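Local coordinates for methyl-coenzyme M reductase subunit beta (Methanosarcina barkeri, PDB 1E6Y), which forms part of the nickel-porphinoid (coenzyme F430) enzyme that reduces methyl-coenzyme M with coenzyme B, releasing methane in the last step of methanogenesis, at residues 83-88 with 132-137; 42-47 with 108-113; 19-24 with 228-233; 214-219 with 383-388. All coordinates share one frame; numbering follows the deposited sequence.

Contact 1: 83-88 with 132-137; sequences ENVKKL and AAVTQT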
loop_
_atom_site.group_PDB
_atom_site.type_symbol
_atom_site.label_atom_id
_atom_site.label_comp_id
_atom_site.label_asym_id
_atom_site.label_seq_id
_atom_site.Cartn_x
_atom_site.Cartn_y
_atom_site.Cartn_z
ATOM N N GLU E 83 36.983 6.706 11.357
ATOM C CA GLU E 83 37.363 8.035 11.839
ATOM C C GLU E 83 36.569 9.120 11.130
ATOM O O GLU E 83 36.034 10.031 11.765
ATOM C CB GLU E 83 38.851 8.296 11.591
ATOM C CG GLU E 83 39.811 7.475 12.425
ATOM C CD GLU E 83 41.257 7.665 11.985
ATOM O OE1 GLU E 83 41.676 8.832 11.794
ATOM O OE2 GLU E 83 41.967 6.647 11.808
ATOM N N ASN E 84 36.556 9.047 9.802
ATOM C CA ASN E 84 35.925 10.076 8.987
ATOM C C ASN E 84 34.409 10.022 9.101
ATOM O O ASN E 84 33.745 11.060 9.110
ATOM C CB ASN E 84 36.344 9.924 7.524
ATOM C CG ASN E 84 36.075 11.173 6.716
ATOM O OD1 ASN E 84 36.749 12.192 6.883
ATOM N ND2 ASN E 84 35.053 11.121 5.867
ATOM N N VAL E 85 33.870 8.812 9.225
ATOM C CA VAL E 85 32.441 8.626 9.453
ATOM C C VAL E 85 32.012 9.279 10.769
ATOM O O VAL E 85 31.023 10.006 10.803
ATOM C CB VAL E 85 32.067 7.116 9.443
ATOM C CG1 VAL E 85 30.675 6.893 10.034
ATOM C CG2 VAL E 85 32.110 6.589 8.017
ATOM N N LYS E 86 32.821 9.123 11.813
ATOM C CA LYS E 86 32.533 9.762 13.094
ATOM C C LYS E 86 32.513 11.285 12.977
ATOM O O LYS E 86 31.662 11.943 13.576
ATOM C CB LYS E 86 33.552 9.340 14.161
ATOM C CG LYS E 86 33.339 10.042 15.496
ATOM C CD LYS E 86 34.075 9.380 16.644
ATOM C CE LYS E 86 33.687 10.037 17.964
ATOM N NZ LYS E 86 34.331 9.388 19.141
ATOM N N LYS E 87 33.431 11.838 12.187
ATOM C CA LYS E 87 33.495 13.284 11.975
ATOM C C LYS E 87 32.238 13.823 11.293
ATOM O O LYS E 87 31.797 14.936 11.580
ATOM C CB LYS E 87 34.724 13.652 11.138
ATOM C CG LYS E 87 36.051 13.517 11.871
ATOM C CD LYS E 87 37.214 13.890 10.963
ATOM C CE LYS E 87 38.549 13.569 11.617
ATOM N NZ LYS E 87 39.694 13.838 10.702
ATOM N N LEU E 88 31.667 13.024 10.397
ATOM C CA LEU E 88 30.478 13.420 9.648
ATOM C C LEU E 88 29.185 13.161 10.418
ATOM O O LEU E 88 28.204 13.887 10.256
ATOM C CB LEU E 88 30.434 12.681 8.309
ATOM C CG LEU E 88 31.530 13.060 7.314
ATOM C CD1 LEU E 88 31.547 12.075 6.167
ATOM C CD2 LEU E 88 31.296 14.475 6.809
ATOM N N ALA E 132 24.818 8.357 4.771
ATOM C CA ALA E 132 25.360 9.562 4.146
ATOM C C ALA E 132 26.832 9.751 4.507
ATOM O O ALA E 132 27.650 10.083 3.648
ATOM C CB ALA E 132 24.557 10.781 4.571
ATOM N N ALA E 133 27.172 9.467 5.763
ATOM C CA ALA E 133 28.545 9.593 6.245
ATOM C C ALA E 133 29.471 8.598 5.555
ATOM O O ALA E 133 30.548 8.969 5.085
ATOM C CB ALA E 133 28.588 9.397 7.753
ATOM N N VAL E 134 29.024 7.347 5.448
ATOM C CA VAL E 134 29.784 6.313 4.749
ATOM C C VAL E 134 29.923 6.633 3.258
ATOM O O VAL E 134 31.018 6.551 2.704
ATOM C CB VAL E 134 29.124 4.919 4.926
ATOM C CG1 VAL E 134 29.864 3.869 4.112
ATOM C CG2 VAL E 134 29.124 4.530 6.392
ATOM N N THR E 135 28.833 7.087 2.640
ATOM C CA THR E 135 28.835 7.445 1.220
ATOM C C THR E 135 29.822 8.579 0.926
ATOM O O THR E 135 30.646 8.468 0.015
ATOM C CB THR E 135 27.422 7.863 0.745
ATOM O OG1 THR E 135 26.507 6.779 0.952
ATOM C CG2 THR E 135 27.436 8.223 -0.735
ATOM N N GLN E 136 29.761 9.646 1.725
ATOM C CA GLN E 136 30.672 10.780 1.578
ATOM C C GLN E 136 32.129 10.379 1.818
ATOM O O GLN E 136 33.025 10.807 1.083
ATOM C CB GLN E 136 30.283 11.903 2.543
ATOM C CG GLN E 136 31.217 13.112 2.506
ATOM C CD GLN E 136 31.079 13.928 1.231
ATOM O OE1 GLN E 136 29.996 14.421 0.914
ATOM N NE2 GLN E 136 32.186 14.113 0.519
ATOM N N THR E 137 32.353 9.535 2.824
ATOM C CA THR E 137 33.698 9.086 3.176
ATOM C C THR E 137 34.346 8.283 2.051
ATOM O O THR E 137 35.513 8.504 1.719
ATOM C CB THR E 137 33.681 8.239 4.472
ATOM O OG1 THR E 137 33.255 9.056 5.570
ATOM C CG2 THR E 137 35.073 7.678 4.775
#
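Helix 78-89 and helix 125-141 cross here at 127° between their N-to-C directions, nearer perpendicular than antiparallel, and their short segments approach to 8.6 Å between axes. Leu88 points across at the second helix. Its CB sits on the methyl of Ala133, CB to CB 3.8 Å. Its CG lies anti to its own carbonyl carbon, which sends CD1 down onto the second helix. CD1 ends against polar and apolar atoms together: the carbonyl O of Ala133 at 3.4 Å, OG1 of Thr137 at 3.5 Å, and the CB and CG methylenes of Gln136. These are the two α-helices of a ferredoxin-like βαββαβ arrangement, lying together on one face of its antiparallel sheet. Nearer the sheet, Val85 fills the groove, its CG1 on Ala133 CB and its CG2 alongside Val134 CG2, both pairs at 4.0 Å. Asn84 passes Thr137 in the opposite direction, its CG anti to the backbone N (chi1 -163°). Its amide thereby delivers ND2 to Thr137 OG1 at 2.8 Å along a nearly straight N-H line (165°), with OG1 almost in the amide plane. OG1 in turn donates to Ala133 O one helical turn back, at 2.8 Å, so the hydroxyl is gripped from two sides and its rotation is fixed. An alanine in place of Thr137 would remove both OG1 and CG2 and would probably leave the Asn84 amide less well positioned against the helix. Beyond Leu88 and Gln136, the second copy of this subunit packs on with Gly227 and Phe229.

Contact 2: 42-47 with 108-113; sequences VAVNLA and LLIQSP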
loop_
_atom_site.group_PDB
_atom_site.type_symbol
_atom_site.label_atom_id
_atom_site.label_comp_id
_atom_site.label_asym_id
_atom_site.label_seq_id
_atom_site.Cartn_x
_atom_site.Cartn_y
_atom_site.Cartn_z
ATOM N N VAL E 42 23.052 2.231 14.021
ATOM C CA VAL E 42 22.946 1.305 12.896
ATOM C C VAL E 42 24.248 0.542 12.672
ATOM O O VAL E 42 25.307 0.936 13.159
ATOM C CB VAL E 42 22.571 2.026 11.568
ATOM C CG1 VAL E 42 21.208 2.685 11.692
ATOM C CG2 VAL E 42 23.646 3.049 11.184
ATOM N N ALA E 43 24.143 -0.583 11.973
ATOM C CA ALA E 43 25.300 -1.350 11.534
ATOM C C ALA E 43 25.509 -1.120 10.045
ATOM O O ALA E 43 24.547 -0.992 9.286
ATOM C CB ALA E 43 25.077 -2.832 11.805
ATOM N N VAL E 44 26.769 -1.032 9.637
ATOM C CA VAL E 44 27.108 -0.921 8.222
ATOM C C VAL E 44 28.048 -2.055 7.841
ATOM O O VAL E 44 29.026 -2.321 8.538
ATOM C CB VAL E 44 27.785 0.436 7.904
ATOM C CG1 VAL E 44 28.214 0.484 6.442
ATOM C CG2 VAL E 44 26.828 1.574 8.203
ATOM N N ASN E 45 27.706 -2.762 6.771
ATOM C CA ASN E 45 28.506 -3.883 6.304
ATOM C C ASN E 45 29.538 -3.397 5.285
ATOM O O ASN E 45 29.240 -3.266 4.096
ATOM C CB ASN E 45 27.591 -4.945 5.683
ATOM C CG ASN E 45 28.315 -6.247 5.397
ATOM O OD1 ASN E 45 29.543 -6.312 5.427
ATOM N ND2 ASN E 45 27.551 -7.292 5.100
ATOM N N LEU E 46 30.748 -3.125 5.763
ATOM C CA LEU E 46 31.826 -2.615 4.920
ATOM C C LEU E 46 32.271 -3.641 3.888
ATOM O O LEU E 46 32.567 -3.293 2.743
ATOM C CB LEU E 46 33.020 -2.207 5.782
ATOM C CG LEU E 46 32.809 -1.062 6.772
ATOM C CD1 LEU E 46 34.133 -0.734 7.444
ATOM C CD2 LEU E 46 32.257 0.157 6.050
ATOM N N ALA E 47 32.341 -4.903 4.304
ATOM C CA ALA E 47 32.644 -5.994 3.384
ATOM C C ALA E 47 31.588 -6.061 2.280
ATOM O O ALA E 47 31.919 -6.216 1.104
ATOM C CB ALA E 47 32.711 -7.320 4.139
ATOM N N LEU E 108 30.837 -1.768 10.706
ATOM C CA LEU E 108 30.915 -0.667 11.663
ATOM C C LEU E 108 29.655 -0.599 12.515
ATOM O O LEU E 108 28.555 -0.864 12.031
ATOM C CB LEU E 108 31.076 0.677 10.939
ATOM C CG LEU E 108 32.312 0.947 10.081
ATOM C CD1 LEU E 108 32.162 2.306 9.410
ATOM C CD2 LEU E 108 33.573 0.902 10.934
ATOM N N LEU E 109 29.823 -0.222 13.779
ATOM C CA LEU E 109 28.729 0.306 14.582
ATOM C C LEU E 109 28.748 1.825 14.455
ATOM O O LEU E 109 29.774 2.459 14.706
ATOM C CB LEU E 109 28.902 -0.088 16.054
ATOM C CG LEU E 109 27.970 0.562 17.084
ATOM C CD1 LEU E 109 26.528 0.117 16.859
ATOM C CD2 LEU E 109 28.428 0.193 18.488
ATOM N N ILE E 110 27.649 2.395 13.973
ATOM C CA ILE E 110 27.517 3.846 13.913
ATOM C C ILE E 110 26.405 4.295 14.842
ATOM O O ILE E 110 25.227 4.036 14.587
ATOM C CB ILE E 110 27.201 4.342 12.481
ATOM C CG1 ILE E 110 28.265 3.842 11.501
ATOM C CG2 ILE E 110 27.143 5.873 12.458
ATOM C CD1 ILE E 110 28.015 4.261 10.073
ATOM N N GLN E 111 26.791 4.893 15.963
ATOM C CA GLN E 111 25.832 5.469 16.894
ATOM C C GLN E 111 25.832 6.982 16.743
ATOM O O GLN E 111 26.837 7.642 17.020
ATOM C CB GLN E 111 26.185 5.086 18.334
ATOM C CG GLN E 111 26.445 3.602 18.520
ATOM C CD GLN E 111 26.463 3.192 19.974
ATOM O OE1 GLN E 111 27.469 3.352 20.662
ATOM N NE2 GLN E 111 25.349 2.646 20.448
ATOM N N SER E 112 24.745 7.508 16.186
ATOM C CA SER E 112 24.550 8.949 16.086
ATOM C C SER E 112 24.495 9.548 17.486
ATOM O O SER E 112 24.076 8.882 18.436
ATOM C CB SER E 112 23.243 9.257 15.348
ATOM O OG SER E 112 23.395 9.098 13.949
ATOM N N PRO E 113 24.899 10.819 17.630
ATOM C CA PRO E 113 24.670 11.530 18.892
ATOM C C PRO E 113 23.180 11.635 19.205
ATOM O O PRO E 113 22.354 11.697 18.293
ATOM C CB PRO E 113 25.291 12.903 18.643
ATOM C CG PRO E 113 25.199 13.082 17.157
ATOM C CD PRO E 113 25.437 11.713 16.587
#
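Four backbone hydrogen bonds join strand 41-45 to strand 107-111, in two antiparallel hydrogen-bonded pairs. Val42 N donates to Ile110 O, and Ile110 N returns a bond to Val42 O, each at 2.9 Å; the second runs nearly along the C=O axis. In the other pair Val44 N reaches Leu108 O at 3.0 Å and Leu108 N reaches Val44 O at 2.9 Å, both donors lying in the carbonyl plane. Ala43 and Leu109 form the non-hydrogen-bonded pair between them: their backbones turn outward, Ala43 bonding to Gln172 and Leu109 to Ile100. The two strands are thus the central ones of a ferredoxin-like sheet ordered 98-102, 107-111, 41-45, 171-172. Leu108 O also receives a CA-H...O contact from Ala43 CA at 3.3 Å. On the face of Val42, Val44, Leu108 and Ile110, the packing is tight where Val44 CG2 meets Ile110 CD1 at 3.5 Å. From the first turn of helix 46-55, Leu46 lays its CD1 on Leu108 CG at 3.6 Å. Asn45 serves as N-cap of helix 46-55, its OD1 accepting from Gly48 N. The Gln111 amide is held at both ends, OE1 by Asn98 ND2 and NE2 by Ser41 OG.

Contact 3: 19-24 with 228-233; sequences DIMSLA and MFERHQ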
loop_
_atom_site.group_PDB
_atom_site.type_symbol
_atom_site.label_atom_id
_atom_site.label_comp_id
_atom_site.label_asym_id
_atom_site.label_seq_id
_atom_site.Cartn_x
_atom_site.Cartn_y
_atom_site.Cartn_z
ATOM N N ASP E 19 9.830 -0.425 43.193
ATOM C CA ASP E 19 8.474 -0.050 42.818
ATOM C C ASP E 19 8.315 -0.284 41.320
ATOM O O ASP E 19 9.141 0.170 40.529
ATOM C CB ASP E 19 8.234 1.426 43.143
ATOM C CG ASP E 19 6.764 1.799 43.127
ATOM O OD1 ASP E 19 6.126 1.687 42.062
ATOM O OD2 ASP E 19 6.252 2.239 44.174
ATOM N N ILE E 20 7.247 -0.974 40.929
ATOM C CA ILE E 20 7.051 -1.314 39.522
ATOM C C ILE E 20 6.861 -0.078 38.640
ATOM O O ILE E 20 7.170 -0.109 37.450
ATOM C CB ILE E 20 5.861 -2.287 39.320
ATOM C CG1 ILE E 20 4.547 -1.628 39.735
ATOM C CG2 ILE E 20 6.096 -3.567 40.109
ATOM C CD1 ILE E 20 3.327 -2.412 39.319
ATOM N N MET E 21 6.439 1.030 39.245
ATOM C CA MET E 21 6.302 2.295 38.524
ATOM C C MET E 21 7.648 2.834 38.047
ATOM O O MET E 21 7.719 3.538 37.038
ATOM C CB MET E 21 5.623 3.341 39.407
ATOM C CG MET E 21 4.161 3.062 39.679
ATOM S SD MET E 21 3.168 3.121 38.177
ATOM C CE MET E 21 1.921 1.896 38.561
ATOM N N SER E 22 8.712 2.504 38.776
ATOM C CA SER E 22 10.054 2.938 38.409
ATOM C C SER E 22 10.579 2.144 37.219
ATOM O O SER E 22 11.610 2.487 36.645
ATOM C CB SER E 22 11.007 2.779 39.597
ATOM O OG SER E 22 11.293 1.414 39.835
ATOM N N LEU E 23 9.875 1.069 36.873
ATOM C CA LEU E 23 10.237 0.218 35.743
ATOM C C LEU E 23 9.573 0.658 34.438
ATOM O O LEU E 23 9.851 0.096 33.378
ATOM C CB LEU E 23 9.859 -1.239 36.041
ATOM C CG LEU E 23 10.510 -1.875 37.274
ATOM C CD1 LEU E 23 9.982 -3.290 37.465
ATOM C CD2 LEU E 23 12.025 -1.881 37.118
ATOM N N ALA E 24 8.675 1.638 34.522
ATOM C CA ALA E 24 7.991 2.158 33.340
ATOM C C ALA E 24 8.998 2.732 32.350
ATOM O O ALA E 24 9.916 3.455 32.741
ATOM C CB ALA E 24 6.993 3.228 33.742
ATOM N N MET E 228 -5.358 2.573 34.885
ATOM C CA MET E 228 -5.227 1.281 35.557
ATOM C C MET E 228 -4.370 0.304 34.747
ATOM O O MET E 228 -3.783 -0.628 35.302
ATOM C CB MET E 228 -6.612 0.671 35.810
ATOM C CG MET E 228 -7.280 0.082 34.570
ATOM S SD MET E 228 -8.915 -0.608 34.901
ATOM C CE MET E 228 -9.906 0.891 34.814
ATOM N N PHE E 229 -4.260 0.550 33.446
ATOM C CA PHE E 229 -3.521 -0.346 32.569
ATOM C C PHE E 229 -2.012 -0.196 32.715
ATOM O O PHE E 229 -1.261 -1.087 32.320
ATOM C CB PHE E 229 -3.949 -0.134 31.116
ATOM C CG PHE E 229 -5.374 -0.535 30.848
ATOM C CD1 PHE E 229 -6.397 0.404 30.925
ATOM C CD2 PHE E 229 -5.702 -1.868 30.625
ATOM C CE1 PHE E 229 -7.730 0.021 30.791
ATOM C CE2 PHE E 229 -7.032 -2.264 30.487
ATOM C CZ PHE E 229 -8.049 -1.318 30.570
ATOM N N GLU E 230 -1.567 0.886 33.354
ATOM C CA GLU E 230 -0.144 1.026 33.636
ATOM C C GLU E 230 0.323 -0.002 34.661
ATOM O O GLU E 230 1.284 -0.728 34.404
ATOM C CB GLU E 230 0.216 2.435 34.118
ATOM C CG GLU E 230 1.715 2.569 34.396
ATOM C CD GLU E 230 2.186 3.987 34.646
ATOM O OE1 GLU E 230 1.478 4.754 35.329
ATOM O OE2 GLU E 230 3.312 4.309 34.213
ATOM N N ARG E 231 -0.357 -0.085 35.808
ATOM C CA ARG E 231 -0.025 -1.140 36.779
ATOM C C ARG E 231 -0.093 -2.516 36.117
ATOM O O ARG E 231 0.769 -3.361 36.292
ATOM C CB ARG E 231 -0.988 -1.084 37.971
ATOM C CG ARG E 231 -0.826 -2.247 38.955
ATOM C CD ARG E 231 -1.867 -2.197 40.087
ATOM N NE ARG E 231 -1.476 -3.212 41.076
ATOM C CZ ARG E 231 -2.075 -4.377 41.308
ATOM N NH1 ARG E 231 -1.547 -5.191 42.224
ATOM N NH2 ARG E 231 -3.177 -4.755 40.666
ATOM N N HIS E 232 -1.134 -2.717 35.312
ATOM C CA HIS E 232 -1.347 -3.987 34.614
ATOM C C HIS E 232 -0.136 -4.412 33.777
ATOM O O HIS E 232 0.354 -5.537 33.909
ATOM C CB HIS E 232 -2.583 -3.881 33.717
ATOM C CG HIS E 232 -3.023 -5.190 33.141
ATOM N ND1 HIS E 232 -2.577 -5.656 31.920
ATOM C CD2 HIS E 232 -3.883 -6.127 33.607
ATOM C CE1 HIS E 232 -3.145 -6.819 31.661
ATOM N NE2 HIS E 232 -3.943 -7.128 32.668
ATOM N N GLN E 233 0.378 -3.496 32.959
ATOM C CA GLN E 233 1.501 -3.813 32.081
ATOM C C GLN E 233 2.827 -3.920 32.833
ATOM O O GLN E 233 3.665 -4.760 32.508
ATOM C CB GLN E 233 1.610 -2.770 30.964
ATOM C CG GLN E 233 0.421 -2.774 30.005
ATOM C CD GLN E 233 0.117 -4.159 29.460
ATOM O OE1 GLN E 233 -0.918 -4.746 29.774
ATOM N NE2 GLN E 233 1.028 -4.697 28.656
#
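Glu230 is the first residue of helix 228-241 to meet segment 19-24. Its CG is anti to the backbone N (chi1 -179°) and the chain runs out extended, so the carboxylate arrives beside the bent side chain of Met21, OE1 at 3.7 Å from SD. OE2 lies 3.9 Å from Ala24 CB and forms a salt bridge with Arg27. An alanine in place of Glu230 would remove the carboxylate and would probably cost Arg27 that partner and loosen the packing around Met21 SD. Next comes Arg231, touched through its near end: Met21 CE rests 4.0 Å from its CA, and Ile20 CD1 stands 4.2 Å from its CG. Its extended chain carries the guanidinium past the contact to salt bridges with Asp2 and Asp295. His232 points away, its ND1 donating to Gln233 OE1 at 2.9 Å. The opposing segment is held in shape by an Asx turn, Met21 N bonding to Asp19 OD1 at 2.9 Å, and by Ser22, whose N and OG both donate to Asp19 O. This 3-10 turn joins strand 13-19 to the approach of helix 29-40 and lies against helix 228-241, with Phe220 of helix 204-221 touching Ala24 and Glu230, and Pro297 of helix 296-318 touching Arg231.

Contact 4: 214-219 with 383-388; sequences YEQSGI and RGFAIP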
loop_
_atom_site.group_PDB
_atom_site.type_symbol
_atom_site.label_atom_id
_atom_site.label_comp_id
_atom_site.label_asym_id
_atom_site.label_seq_id
_atom_site.Cartn_x
_atom_site.Cartn_y
_atom_site.Cartn_z
ATOM N N TYR E 214 11.391 -3.861 25.046
ATOM C CA TYR E 214 10.963 -3.317 23.760
ATOM C C TYR E 214 9.444 -3.385 23.607
ATOM O O TYR E 214 8.809 -2.401 23.226
ATOM C CB TYR E 214 11.625 -4.077 22.606
ATOM C CG TYR E 214 13.092 -3.756 22.391
ATOM C CD1 TYR E 214 13.994 -4.763 22.048
ATOM C CD2 TYR E 214 13.558 -2.438 22.434
ATOM C CE1 TYR E 214 15.321 -4.469 21.745
ATOM C CE2 TYR E 214 14.886 -2.135 22.136
ATOM C CZ TYR E 214 15.759 -3.157 21.790
ATOM O OH TYR E 214 17.067 -2.872 21.479
ATOM N N GLU E 215 8.871 -4.543 23.921
ATOM C CA GLU E 215 7.432 -4.759 23.780
ATOM C C GLU E 215 6.620 -3.816 24.655
ATOM O O GLU E 215 5.688 -3.172 24.174
ATOM C CB GLU E 215 7.075 -6.207 24.117
ATOM C CG GLU E 215 7.281 -7.178 22.961
ATOM C CD GLU E 215 6.284 -6.960 21.836
ATOM O OE1 GLU E 215 6.563 -6.139 20.938
ATOM O OE2 GLU E 215 5.225 -7.616 21.848
ATOM N N GLN E 216 6.994 -3.705 25.924
ATOM C CA GLN E 216 6.266 -2.834 26.841
ATOM C C GLN E 216 6.499 -1.356 26.557
ATOM O O GLN E 216 5.594 -0.543 26.737
ATOM C CB GLN E 216 6.618 -3.158 28.296
ATOM C CG GLN E 216 6.123 -4.533 28.761
ATOM C CD GLN E 216 4.650 -4.777 28.461
ATOM O OE1 GLN E 216 3.835 -3.851 28.475
ATOM N NE2 GLN E 216 4.302 -6.031 28.193
ATOM N N SER E 217 7.673 -1.018 26.030
ATOM C CA SER E 217 7.911 0.335 25.532
ATOM C C SER E 217 6.974 0.635 24.366
ATOM O O SER E 217 6.433 1.737 24.262
ATOM C CB SER E 217 9.365 0.498 25.089
ATOM O OG SER E 217 10.241 0.447 26.201
ATOM N N GLY E 218 6.711 -0.388 23.555
ATOM C CA GLY E 218 5.722 -0.280 22.498
ATOM C C GLY E 218 4.309 -0.114 23.032
ATOM O O GLY E 218 3.607 0.813 22.631
ATOM N N ILE E 219 3.906 -0.975 23.965
ATOM C CA ILE E 219 2.578 -0.884 24.576
ATOM C C ILE E 219 2.355 0.493 25.207
ATOM O O ILE E 219 1.292 1.090 25.041
ATOM C CB ILE E 219 2.369 -1.978 25.657
ATOM C CG1 ILE E 219 2.575 -3.370 25.049
ATOM C CG2 ILE E 219 0.972 -1.867 26.260
ATOM C CD1 ILE E 219 1.659 -3.683 23.872
ATOM N N ARG E 383 -0.624 -8.055 24.444
ATOM C CA ARG E 383 0.023 -6.812 24.889
ATOM C C ARG E 383 1.412 -7.022 25.448
ATOM O O ARG E 383 1.721 -6.673 26.609
ATOM C CB ARG E 383 -0.928 -6.107 25.854
ATOM C CG ARG E 383 -2.235 -5.668 25.208
ATOM C CD ARG E 383 -3.150 -5.008 26.215
ATOM N NE ARG E 383 -3.717 -6.071 27.089
ATOM C CZ ARG E 383 -4.593 -5.727 28.023
ATOM N NH1 ARG E 383 -5.065 -6.761 28.749
ATOM N NH2 ARG E 383 -5.003 -4.503 28.289
ATOM N N GLY E 384 2.276 -7.590 24.611
ATOM C CA GLY E 384 3.682 -7.712 24.944
ATOM C C GLY E 384 4.064 -8.987 25.670
ATOM O O GLY E 384 5.236 -9.177 25.988
ATOM N N PHE E 385 3.102 -9.879 25.897
ATOM C CA PHE E 385 3.340 -11.052 26.742
ATOM C C PHE E 385 3.716 -12.309 25.957
ATOM O O PHE E 385 4.042 -13.339 26.551
ATOM C CB PHE E 385 2.114 -11.335 27.618
ATOM C CG PHE E 385 1.705 -10.176 28.486
ATOM C CD1 PHE E 385 0.415 -9.657 28.412
ATOM C CD2 PHE E 385 2.622 -9.574 29.345
ATOM C CE1 PHE E 385 0.041 -8.553 29.179
ATOM C CE2 PHE E 385 2.258 -8.467 30.117
ATOM C CZ PHE E 385 0.965 -7.956 30.032
ATOM N N ALA E 386 3.711 -12.215 24.629
ATOM C CA ALA E 386 3.964 -13.377 23.781
ATOM C C ALA E 386 5.370 -13.371 23.176
ATOM O O ALA E 386 6.101 -14.357 23.275
ATOM C CB ALA E 386 2.912 -13.452 22.672
ATOM N N ILE E 387 5.751 -12.249 22.574
ATOM C CA ILE E 387 7.016 -12.146 21.852
ATOM C C ILE E 387 8.279 -12.373 22.701
ATOM O O ILE E 387 9.244 -12.971 22.219
ATOM C CB ILE E 387 7.098 -10.788 21.098
ATOM C CG1 ILE E 387 6.143 -10.817 19.901
ATOM C CG2 ILE E 387 8.526 -10.504 20.624
ATOM C CD1 ILE E 387 6.479 -11.889 18.875
ATOM N N PRO E 388 8.271 -11.960 23.986
ATOM C CA PRO E 388 9.419 -12.289 24.842
ATOM C C PRO E 388 9.702 -13.791 24.949
ATOM O O PRO E 388 10.861 -14.209 24.946
ATOM C CB PRO E 388 9.039 -11.681 26.188
ATOM C CG PRO E 388 8.206 -10.509 25.813
ATOM C CD PRO E 388 7.380 -10.987 24.642
HETATM O O HOH W 1 4.057 -9.958 22.711
HETATM O O HOH W 2 6.543 -7.686 27.728
#
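Glu215 of helix 204-221 turns its CB toward the bend at Gly384 and folds back at chi2 (-69°), so that OE2 comes 3.5 Å from Gly384 CA and also borders Ile387 CB. The same oxygen takes a hydrogen bond from a water at 2.8 Å; that water accepts from Ile387 N at the start of helix 387-395. OE2 is salt-bridged to Arg189 as well, which would probably keep the buried carboxylate ionised. Gln216 follows, also bent at chi2 (-50°), and its amide makes bonds at both ends. NE2 donates to Arg383 O at 3.1 Å, on a lone pair of that carbonyl, and its other N-H goes to a second water at 2.8 Å, which passes a bond on to Gly384 O. OE1 accepts from Gln233 NE2, a donor that Arg383 O shares. The Phe385 ring lies under this carbonyl, Arg383 O standing 3.5 Å above the ring plane and over its centre. Gly384 has phi near +90°, and a CB there would collide with Gln216 NE2 as well as with the preceding carbonyl. One turn on, Ile219 lays CD1 against Arg383 CA at 3.7 Å. Arg383 itself leads away to a salt bridge with Asp345. The Ile387 side chain is about 12 Å from bound coenzyme B, so the contact is near the pocket without lining it. Helix 204-221 thus backs the turn into helix 387-395, with Pro388 resting on its Ser208, Ser211 and Ser212, while helix 228-241 flanks the other end through Phe229, His232 and Gln233.

Contacts 1 and 2 belong to one ferredoxin-like unit: the paired helices of contact 1 rest on the sheet of contact 2 through Val85, Val134 and Ile110, so aliphatic packing joins them. Contacts 3 and 4 lie on consecutive helices, 228-241 and 204-221, and meet at Gln233, which probably bonds to both Gln216 and Arg383. Contacts 1, 2 and 4 are buried, whereas contact 3 is only partly so. Their chemistry follows: a backbone ladder in contact 2, aliphatic packing with one bonded hydroxyl in contact 1, buried amides and waters nearest the chain centre in contact 4, and in contact 3 apolar side chains against Glu230 and Arg231, whose charged ends pair with residues outside it.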